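Local atomic coordinates of sensor histidine kinase (Pseudomonas syringae pv. tomato, PDB entry 3CIT), a protein that is probably a two-component sensor histidine kinase that passes signals by phosphorelay, represented here by its GAF domain. Residues K34-R39 with G113-A118; L101-G106 with S133-A138; K69-T74 with G93-C98; G49-W54 with Q61-H66. One frame throughout, in Å; residues are numbered along the deposited sequence. Where two conformers were deposited one is given.

Contact 1 of 4, residues K34-R39 with G113-A118; sequences KCVLQR and GTLVLA. With SO4 (sulfate ion), chain C.
L37 and V36 on one side and L115 on the other illustrate how a helix seals the core of a GAF domain, an α/β fold in which helices lie on an antiparallel sheet. Helix 29-43 rides over strand 111-119, the local axes of 34-39 and 113-118 lying 9.7 Å apart and inclined by 34°, and leucine and valine methyls fill the space between them. L115 aims straight at the helix, and its two methyls divide the work. CD1 meets CD1 of L37 at 3.5 Å, methyl on methyl and snug, while CD2 reaches CG1 of V36 at 4.0 Å; in both pairs the side chains lie askew to one another. L37 leaves its helix obliquely, but chi1 (-177°) sets CG anti to the backbone N, and from there CD1 reaches the strand. The same CD1 also touches CD2 of L117 at 4.0 Å, two side chains sliding past each other in opposite directions. T20 and L24 of helix 3-26 and L137 and L141 of helix 128-156 close around V36, so the interface is apolar and buried. R39, pointing elsewhere from the same helix, has polar partners: NH1 forms a salt bridge with E23. C35 SG lies over one guanidinium face toward its rim. A sulfate, probably from the crystallisation liquor, accepts two bonds: R39 NE to O2 at 2.8 Å, and NH2 to O1 at 3.1 Å.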
# COMPACT_ATOMS: atom_id res chain seq x y z
N LYS A 34 0.85 23.88 -5.41
CA LYS A 34 1.59 24.60 -4.37
C LYS A 34 1.07 24.31 -2.98
O LYS A 34 1.84 24.20 -2.05
CB LYS A 34 1.50 26.10 -4.58
CG LYS A 34 2.35 26.61 -5.68
CD LYS A 34 2.08 28.10 -5.88
CE LYS A 34 2.93 28.69 -6.98
NZ LYS A 34 2.34 29.95 -7.48
N CYS A 35 -0.24 24.18 -2.83
CA CYS A 35 -0.84 23.94 -1.52
C CYS A 35 -0.41 22.58 -0.97
O CYS A 35 0.04 22.48 0.18
CB CYS A 35 -2.37 24.00 -1.63
SG CYS A 35 -3.30 23.56 -0.13
N VAL A 36 -0.54 21.55 -1.79
CA VAL A 36 -0.19 20.21 -1.35
C VAL A 36 1.29 20.12 -1.10
O VAL A 36 1.72 19.56 -0.09
CB VAL A 36 -0.68 19.13 -2.35
CG1 VAL A 36 -0.10 17.77 -2.03
CG2 VAL A 36 -2.20 19.07 -2.36
N LEU A 37 2.12 20.67 -1.99
CA LEU A 37 3.56 20.56 -1.75
C LEU A 37 3.98 21.27 -0.45
O LEU A 37 4.69 20.68 0.38
CB LEU A 37 4.32 21.10 -2.96
CG LEU A 37 5.82 20.99 -2.91
CD1 LEU A 37 6.29 19.56 -2.80
CD2 LEU A 37 6.34 21.69 -4.19
N GLN A 38 3.52 22.50 -0.26
CA GLN A 38 3.87 23.27 0.92
C GLN A 38 3.42 22.57 2.20
O GLN A 38 4.18 22.45 3.18
CB GLN A 38 3.26 24.67 0.86
CG GLN A 38 3.94 25.53 -0.21
CD GLN A 38 3.39 26.94 -0.30
OE1 GLN A 38 2.30 27.24 0.22
NE2 GLN A 38 4.11 27.80 -0.99
N ARG A 39 2.17 22.11 2.20
CA ARG A 39 1.64 21.43 3.40
C ARG A 39 2.34 20.10 3.69
O ARG A 39 2.57 19.77 4.86
CB ARG A 39 0.14 21.22 3.26
CG ARG A 39 -0.58 22.54 3.37
CD ARG A 39 -2.04 22.37 3.55
NE ARG A 39 -2.70 23.66 3.60
CZ ARG A 39 -3.99 23.79 3.83
NH1 ARG A 39 -4.75 22.72 4.05
NH2 ARG A 39 -4.52 25.00 3.88
N GLY A 113 2.94 11.13 -12.17
CA GLY A 113 3.77 12.10 -11.49
C GLY A 113 4.20 11.59 -10.15
O GLY A 113 3.83 10.47 -9.76
N THR A 114 5.02 12.39 -9.47
CA THR A 114 5.54 12.07 -8.15
C THR A 114 5.66 13.34 -7.35
O THR A 114 6.20 14.33 -7.85
CB THR A 114 6.99 11.50 -8.14
OG1 THR A 114 7.19 10.71 -9.30
CG2 THR A 114 7.14 10.69 -6.90
N LEU A 115 5.15 13.30 -6.13
CA LEU A 115 5.45 14.32 -5.15
C LEU A 115 6.79 13.93 -4.52
O LEU A 115 6.95 12.79 -4.05
CB LEU A 115 4.28 14.39 -4.14
CG LEU A 115 4.25 15.47 -3.07
CD1 LEU A 115 4.24 16.84 -3.74
CD2 LEU A 115 2.99 15.26 -2.12
N VAL A 116 7.75 14.85 -4.54
CA VAL A 116 9.10 14.57 -4.11
C VAL A 116 9.37 15.51 -2.94
O VAL A 116 9.37 16.73 -3.11
CB VAL A 116 10.15 14.81 -5.23
CG1 VAL A 116 11.64 14.48 -4.72
CG2 VAL A 116 9.86 13.99 -6.52
N LEU A 117 9.52 14.95 -1.75
CA LEU A 117 9.92 15.74 -0.59
C LEU A 117 11.37 15.42 -0.31
O LEU A 117 11.83 14.28 -0.51
CB LEU A 117 9.06 15.37 0.64
CG LEU A 117 7.54 15.29 0.42
CD1 LEU A 117 6.81 15.04 1.80
CD2 LEU A 117 7.03 16.49 -0.30
N ALA A 118 12.13 16.41 0.15
CA ALA A 118 13.55 16.23 0.34
C ALA A 118 14.03 17.09 1.47
O ALA A 118 13.43 18.11 1.76
CB ALA A 118 14.32 16.58 -0.95
S SO4 C . -1.49 27.29 4.62
O1 SO4 C . -2.78 27.58 3.99
O2 SO4 C . -1.18 25.87 4.55
O3 SO4 C . -0.44 28.03 3.93
O4 SO4 C . -1.54 27.70 6.02

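Contact 2 of 4, residues L101-G106 with S133-A138; sequences LLPLRG and SLQLLA
L102, P103 and L104 of one sheet strand meet L134, Q135 and A138 of helix 128-156, the C-terminal helix that packs on the sheet of this GAF domain. The local axes of 101-105 and 133-138 run in roughly the same direction, 31° apart, and approach to 7.7 Å. A138 turns its single methyl toward the strand, consistent with the close approach. L102 points directly at the helix and fits between two of its turns. Its CB rests on CB of A138 at 4.0 Å, and CD1 presses on CB of L134 at 3.6 Å. The first torsion of L102 sets CG beside its own backbone N (chi1 -48°), from where the two methyls reach L134 and the backbone of Q135. Q135 passes L102 in the opposite sense and crosses the ring of P103 at about a right angle, P103 CD standing 3.9 Å from Q135 CD. The bend at chi2 of Q135 (60°) turns its amide back onto the strand beside the carbonyl of P103. L104 leaves the strand at a slant, yet its CD1 approaches CB of A138 at 4.2 Å.

A second shell holds these groups in place. P86 packs on both L102 and Q135, and L16 and V44 lie against L134. On the outer side of the helix, S133 and L136 touch L14 and L17 of a second subunit, so the helix faces sheet and partner together. Farther along the strand, L104 CG sits 3.8 Å from O of A138.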
# COMPACT_ATOMS: atom_id res chain seq x y z
N LEU A 101 9.52 9.83 -2.02
CA LEU A 101 8.75 9.86 -3.26
C LEU A 101 7.34 9.35 -2.97
O LEU A 101 7.19 8.30 -2.33
CB LEU A 101 9.43 8.95 -4.29
CG LEU A 101 10.90 9.27 -4.63
CD1 LEU A 101 11.36 8.32 -5.72
CD2 LEU A 101 11.02 10.69 -5.08
N LEU A 102 6.33 10.08 -3.45
CA LEU A 102 4.92 9.72 -3.33
C LEU A 102 4.29 9.80 -4.73
O LEU A 102 4.04 10.89 -5.24
CB LEU A 102 4.19 10.64 -2.35
CG LEU A 102 4.92 10.84 -1.01
CD1 LEU A 102 4.54 12.10 -0.27
CD2 LEU A 102 4.72 9.55 -0.15
N PRO A 103 4.02 8.66 -5.35
CA PRO A 103 3.46 8.66 -6.67
C PRO A 103 2.07 9.26 -6.75
O PRO A 103 1.27 9.16 -5.79
CB PRO A 103 3.37 7.16 -7.03
CG PRO A 103 4.25 6.48 -6.11
CD PRO A 103 4.29 7.29 -4.87
N LEU A 104 1.80 9.86 -7.89
CA LEU A 104 0.46 10.31 -8.26
C LEU A 104 -0.14 9.32 -9.25
O LEU A 104 0.39 9.08 -10.31
CB LEU A 104 0.50 11.70 -8.90
CG LEU A 104 0.53 12.92 -7.98
CD1 LEU A 104 1.81 13.03 -7.22
CD2 LEU A 104 0.25 14.21 -8.81
N ARG A 105 -1.28 8.75 -8.87
CA ARG A 105 -1.99 7.82 -9.72
C ARG A 105 -3.47 8.13 -9.64
O ARG A 105 -4.03 8.23 -8.54
CB ARG A 105 -1.71 6.40 -9.27
CG ARG A 105 -2.32 5.36 -10.18
CD ARG A 105 -1.96 3.94 -9.75
NE ARG A 105 -0.51 3.68 -9.80
CZ ARG A 105 0.12 3.13 -10.85
NH1 ARG A 105 -0.55 2.79 -11.93
NH2 ARG A 105 1.43 2.91 -10.81
N GLY A 106 -4.09 8.32 -10.81
CA GLY A 106 -5.52 8.52 -10.90
C GLY A 106 -6.20 7.28 -11.42
O GLY A 106 -5.84 6.13 -11.09
N SER A 133 -0.30 9.06 5.27
CA SER A 133 -1.14 10.24 5.11
C SER A 133 -0.68 11.08 3.92
O SER A 133 -1.51 11.52 3.11
CB SER A 133 -1.15 11.04 6.43
OG SER A 133 -1.68 10.24 7.46
N LEU A 134 0.64 11.31 3.80
CA LEU A 134 1.17 12.05 2.65
C LEU A 134 0.90 11.31 1.34
O LEU A 134 0.60 11.96 0.34
CB LEU A 134 2.68 12.32 2.79
CG LEU A 134 3.04 13.24 3.96
CD1 LEU A 134 4.53 13.44 4.08
CD2 LEU A 134 2.35 14.60 3.81
N GLN A 135 1.01 9.99 1.33
CA GLN A 135 0.66 9.21 0.15
C GLN A 135 -0.81 9.41 -0.24
O GLN A 135 -1.14 9.59 -1.41
CB GLN A 135 0.98 7.72 0.34
CG GLN A 135 0.60 6.90 -0.93
CD GLN A 135 1.37 7.36 -2.23
OE1 GLN A 135 0.84 8.13 -3.10
NE2 GLN A 135 2.61 6.89 -2.33
N LEU A 136 -1.71 9.37 0.73
CA LEU A 136 -3.11 9.68 0.42
C LEU A 136 -3.30 11.12 -0.08
O LEU A 136 -4.08 11.38 -0.99
CB LEU A 136 -4.02 9.41 1.62
CG LEU A 136 -5.52 9.64 1.37
CD1 LEU A 136 -6.04 8.73 0.22
CD2 LEU A 136 -6.32 9.40 2.65
N LEU A 137 -2.64 12.08 0.54
CA LEU A 137 -2.71 13.48 0.04
C LEU A 137 -2.29 13.57 -1.46
O LEU A 137 -2.93 14.27 -2.27
CB LEU A 137 -1.82 14.37 0.87
CG LEU A 137 -2.02 15.86 0.72
CD1 LEU A 137 -3.50 16.18 1.01
CD2 LEU A 137 -1.09 16.54 1.75
N ALA A 138 -1.23 12.84 -1.82
CA ALA A 138 -0.80 12.74 -3.23
C ALA A 138 -1.88 12.13 -4.12
O ALA A 138 -2.11 12.57 -5.22
CB ALA A 138 0.54 11.96 -3.39

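Contact 3 of 4, residues K69-T74 with G93-C98; sequences KERLST and GTHLPC. With GOL (glycerol), chain F.
R71 and H95 bring together the short helix 69-72 and the loop before strand 98-105, and the arginine side chain can be traced outward atom by atom. At its root, CB of R71 lies 4.2 Å from CG of L96, whose CD1 packs against O of R71. CG passes CB of H95, and CD approaches the H95 carbonyl. The chain stays extended from CG to NE, which carries the guanidinium out beside the imidazole. NE donates to O3 of a bound glycerol, probably from the crystallisation liquor, in a nearly straight bond of 2.7 Å. CZ sits beneath CD2 of H95, which stands 3.7 Å above the centre of the guanidinium; the two planes are 79° apart, the ring edge directed at the guanidinium face. NH1 bonds to O of H95 at 2.8 Å, bent to 140° but on a carbonyl lone pair, and to a water shared with O of T94. R71 NH2 donates to O2 of the glycerol at 2.8 Å. O1 of the same molecule is hydrogen-bonded to NE2 of H95. Behind R71, its own carbonyl O is gripped twice by T74, through N and through OG1 at 2.6 Å. The short helix that follows strand 61-66 thus packs on the loop joining strands 87-90 and 98-105, at the end of the GAF-domain sheet where H48 touches R71, L72 and L96.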
# COMPACT_ATOMS: atom_id res chain seq x y z
N LYS A 69 15.76 26.46 -5.26
CA LYS A 69 15.78 25.90 -6.59
C LYS A 69 17.15 25.29 -6.90
O LYS A 69 17.24 24.30 -7.63
CB LYS A 69 15.38 26.96 -7.63
CG LYS A 69 13.92 27.40 -7.51
CD LYS A 69 13.57 28.55 -8.46
CE LYS A 69 12.06 28.81 -8.50
NZ LYS A 69 11.33 28.34 -7.26
N GLU A 70 18.20 25.87 -6.32
CA GLU A 70 19.58 25.40 -6.47
C GLU A 70 19.68 23.94 -6.01
O GLU A 70 20.13 23.07 -6.76
CB GLU A 70 20.54 26.35 -5.71
CG GLU A 70 21.92 25.78 -5.33
CD GLU A 70 23.00 26.81 -4.98
OE1 GLU A 70 22.67 28.01 -4.71
OE2 GLU A 70 24.18 26.41 -4.98
N ARG A 71 19.25 23.65 -4.78
CA ARG A 71 19.35 22.29 -4.27
C ARG A 71 18.36 21.38 -4.99
O ARG A 71 18.69 20.22 -5.32
CB ARG A 71 19.19 22.21 -2.73
CG ARG A 71 20.35 22.90 -1.99
CD ARG A 71 20.47 22.48 -0.50
NE ARG A 71 21.73 23.06 0.02
CZ ARG A 71 22.58 22.45 0.86
NH1 ARG A 71 22.34 21.23 1.29
NH2 ARG A 71 23.68 23.09 1.25
N LEU A 72 17.17 21.90 -5.29
CA LEU A 72 16.18 21.09 -6.02
C LEU A 72 16.74 20.59 -7.37
O LEU A 72 16.44 19.46 -7.75
CB LEU A 72 14.89 21.89 -6.25
CG LEU A 72 14.02 22.08 -5.00
CD1 LEU A 72 12.87 23.02 -5.34
CD2 LEU A 72 13.57 20.75 -4.46
N SER A 73 17.58 21.40 -8.02
CA SER A 73 18.14 21.05 -9.35
C SER A 73 18.98 19.78 -9.32
O SER A 73 19.20 19.14 -10.37
CB SER A 73 18.94 22.20 -9.94
OG SER A 73 20.18 22.34 -9.32
N THR A 74 19.49 19.44 -8.15
CA THR A 74 20.37 18.28 -7.98
C THR A 74 19.63 16.96 -8.01
O THR A 74 20.24 15.92 -8.16
CB THR A 74 21.18 18.35 -6.66
OG1 THR A 74 20.31 18.22 -5.52
CG2 THR A 74 22.00 19.68 -6.61
N GLY A 93 25.95 12.54 1.68
CA GLY A 93 26.95 13.47 1.21
C GLY A 93 26.47 14.47 0.16
O GLY A 93 27.26 15.33 -0.26
N THR A 94 25.19 14.35 -0.25
CA THR A 94 24.62 15.18 -1.31
C THR A 94 23.95 16.39 -0.71
O THR A 94 23.87 16.54 0.53
CB THR A 94 23.59 14.39 -2.17
OG1 THR A 94 22.49 14.05 -1.34
CG2 THR A 94 24.22 13.11 -2.85
N HIS A 95 23.46 17.27 -1.57
CA HIS A 95 22.77 18.48 -1.12
C HIS A 95 21.43 18.18 -0.42
O HIS A 95 20.95 18.97 0.38
CB HIS A 95 22.55 19.41 -2.31
CG HIS A 95 23.77 20.17 -2.72
ND1 HIS A 95 24.70 19.66 -3.59
CD2 HIS A 95 24.23 21.38 -2.33
CE1 HIS A 95 25.67 20.55 -3.76
NE2 HIS A 95 25.42 21.59 -3.00
N LEU A 96 20.83 17.05 -0.77
CA LEU A 96 19.53 16.59 -0.28
C LEU A 96 19.63 15.13 0.09
O LEU A 96 19.24 14.21 -0.67
CB LEU A 96 18.41 16.81 -1.32
CG LEU A 96 18.11 18.27 -1.67
CD1 LEU A 96 17.17 18.42 -2.86
CD2 LEU A 96 17.53 19.03 -0.44
N PRO A 97 20.25 14.87 1.24
CA PRO A 97 20.54 13.49 1.61
C PRO A 97 19.37 12.55 1.95
O PRO A 97 19.60 11.37 2.15
CB PRO A 97 21.48 13.62 2.80
CG PRO A 97 21.35 14.99 3.29
CD PRO A 97 20.83 15.85 2.17
N CYS A 98 18.16 13.09 2.06
CA CYS A 98 16.96 12.31 2.36
C CYS A 98 15.89 12.77 1.37
O CYS A 98 15.65 13.97 1.24
CB CYS A 98 16.51 12.58 3.83
SG CYS A 98 17.62 11.80 4.93
C1 GOL F . 24.90 24.67 -2.14
O1 GOL F . 26.13 24.01 -1.84
C2 GOL F . 24.56 25.80 -1.16
O2 GOL F . 24.81 25.43 0.19
C3 GOL F . 23.15 26.34 -1.39
O3 GOL F . 22.06 25.55 -0.89
O HOH W 1 23.49 18.74 2.62
O HOH W 2 21.29 16.35 -3.93

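Contact 4 of 4, residues G49-W54 with Q61-H66; sequences GLLLEW and QTTARH
E53 and T63 meet through their first torsions: OG1 of T63 stands between its backbone N and carbonyl carbon (chi1 63°), while E53 keeps CG beside its backbone N (chi1 -70°) and then runs extended, crossing the threonine at about a right angle. The hydroxyl donates to OE2 of E53 at 2.6 Å, on the anti side of the carboxylate and 33° out of its plane; R33 of helix 29-43 forms a salt bridge with the same oxygen. OG1 of T63 also lies 3.2 Å from CD2 of L51. The strands form an antiparallel β-hairpin, and T63 and A64 together face L51 as a β bulge. Beyond the bulge the pairing is regular: E53 and Q61 exchange two backbone bonds, as do G49 and H66. At the bulge, T63 N bonds to O of L51 at 2.8 Å, whereas A64 N is buried without a partner. A64 O is met by L51 N at 3.0 Å from above the carbonyl plane. L51 and A64 also touch through CB atoms 4.1 Å apart, on the face of the sheet covered by helix 29-43. Across the opposite face, L52 sets CD2 3.4 Å from OG1 of T62.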
# COMPACT_ATOMS: atom_id res chain seq x y z
N GLY A 49 11.02 20.47 -1.73
CA GLY A 49 10.14 19.56 -2.42
C GLY A 49 9.87 20.01 -3.82
O GLY A 49 10.07 21.18 -4.19
N LEU A 50 9.45 19.07 -4.63
CA LEU A 50 8.92 19.42 -5.92
C LEU A 50 7.82 18.44 -6.32
O LEU A 50 7.63 17.39 -5.71
CB LEU A 50 10.06 19.54 -6.94
CG LEU A 50 10.99 18.38 -7.18
CD1 LEU A 50 10.27 17.31 -7.94
CD2 LEU A 50 12.26 18.83 -7.94
N LEU A 51 7.08 18.84 -7.35
CA LEU A 51 6.11 17.98 -7.99
C LEU A 51 6.53 17.76 -9.45
O LEU A 51 6.84 18.72 -10.18
CB LEU A 51 4.73 18.62 -7.92
CG LEU A 51 3.59 17.81 -8.50
CD1 LEU A 51 3.38 16.45 -7.71
CD2 LEU A 51 2.32 18.66 -8.49
N LEU A 52 6.56 16.50 -9.85
CA LEU A 52 6.93 16.11 -11.20
C LEU A 52 5.69 15.53 -11.86
O LEU A 52 4.98 14.76 -11.23
CB LEU A 52 7.98 15.01 -11.16
CG LEU A 52 9.33 15.37 -10.57
CD1 LEU A 52 10.27 14.16 -10.67
CD2 LEU A 52 9.92 16.63 -11.27
N GLU A 53 5.45 15.89 -13.11
CA GLU A 53 4.35 15.31 -13.87
C GLU A 53 4.81 14.99 -15.29
O GLU A 53 5.67 15.68 -15.85
CB GLU A 53 3.16 16.25 -13.90
CG GLU A 53 2.46 16.38 -12.55
CD GLU A 53 1.47 17.52 -12.55
OE1 GLU A 53 0.54 17.47 -13.36
OE2 GLU A 53 1.63 18.45 -11.73
N TRP A 54 4.27 13.92 -15.84
CA TRP A 54 4.62 13.47 -17.20
C TRP A 54 3.39 12.90 -17.92
O TRP A 54 2.42 12.54 -17.29
CB TRP A 54 5.74 12.44 -17.15
CG TRP A 54 5.48 11.29 -16.23
CD1 TRP A 54 4.74 10.16 -16.49
CD2 TRP A 54 5.96 11.16 -14.90
NE1 TRP A 54 4.72 9.35 -15.39
CE2 TRP A 54 5.46 9.93 -14.39
CE3 TRP A 54 6.75 11.96 -14.07
CZ2 TRP A 54 5.75 9.49 -13.12
CZ3 TRP A 54 7.06 11.50 -12.81
CH2 TRP A 54 6.53 10.29 -12.33
N GLN A 61 7.91 17.23 -16.42
CA GLN A 61 7.86 18.65 -16.14
C GLN A 61 7.76 18.83 -14.62
O GLN A 61 7.04 18.10 -13.97
CB GLN A 61 6.64 19.27 -16.83
CG GLN A 61 6.66 19.16 -18.37
CD GLN A 61 7.83 19.89 -19.01
OE1 GLN A 61 8.17 21.00 -18.61
NE2 GLN A 61 8.46 19.27 -20.02
N THR A 62 8.51 19.81 -14.10
CA THR A 62 8.47 20.18 -12.69
C THR A 62 7.38 21.23 -12.55
O THR A 62 7.48 22.32 -13.09
CB THR A 62 9.84 20.74 -12.25
OG1 THR A 62 10.82 19.70 -12.40
CG2 THR A 62 9.82 21.25 -10.82
N THR A 63 6.29 20.89 -11.87
CA THR A 63 5.12 21.74 -11.86
C THR A 63 4.92 22.57 -10.59
O THR A 63 4.02 23.42 -10.54
CB THR A 63 3.84 20.91 -12.12
OG1 THR A 63 3.67 19.96 -11.08
CG2 THR A 63 3.88 20.23 -13.51
N ALA A 64 5.73 22.31 -9.57
CA ALA A 64 5.72 23.07 -8.31
C ALA A 64 7.05 22.82 -7.61
O ALA A 64 7.67 21.77 -7.81
CB ALA A 64 4.57 22.66 -7.42
N ARG A 65 7.50 23.80 -6.84
CA ARG A 65 8.76 23.70 -6.10
C ARG A 65 8.59 24.35 -4.76
O ARG A 65 7.82 25.31 -4.61
CB ARG A 65 9.89 24.45 -6.81
CG ARG A 65 10.40 23.81 -8.07
CD ARG A 65 11.34 24.80 -8.74
NE ARG A 65 11.84 24.33 -10.02
CZ ARG A 65 11.25 24.53 -11.20
NH1 ARG A 65 10.11 25.19 -11.32
NH2 ARG A 65 11.84 24.04 -12.31
N HIS A 66 9.34 23.87 -3.80
CA HIS A 66 9.38 24.42 -2.48
C HIS A 66 10.81 24.34 -1.99
O HIS A 66 11.45 23.29 -2.12
CB HIS A 66 8.47 23.64 -1.53
CG HIS A 66 8.56 24.11 -0.12
ND1 HIS A 66 7.99 25.28 0.31
CD2 HIS A 66 9.22 23.60 0.94
CE1 HIS A 66 8.27 25.46 1.59
NE2 HIS A 66 9.02 24.46 1.99

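Three of the contacts are built on one antiparallel sheet, whose strand order is 61-66, 48-53, 111-119, 98-105, 87-90. Contact 4 forms its first two strands; contacts 1 and 2 lay helices 29-43 and 128-156 on the two strands that follow. Centre to centre, contact 1 lies about 7 Å from contact 4 and 9 Å from contact 2, so the three share a continuous core. The centre of contact 3, about 17 Å from the centre of the chain, lies where short helix 69-72 meets the loop before strand 98-105, although L72 packs back on contact 4. Along the chain, contacts 4 and 3 fall between the segments of contact 1, whereas contacts 1 and 2 interleave, tying early and late parts together.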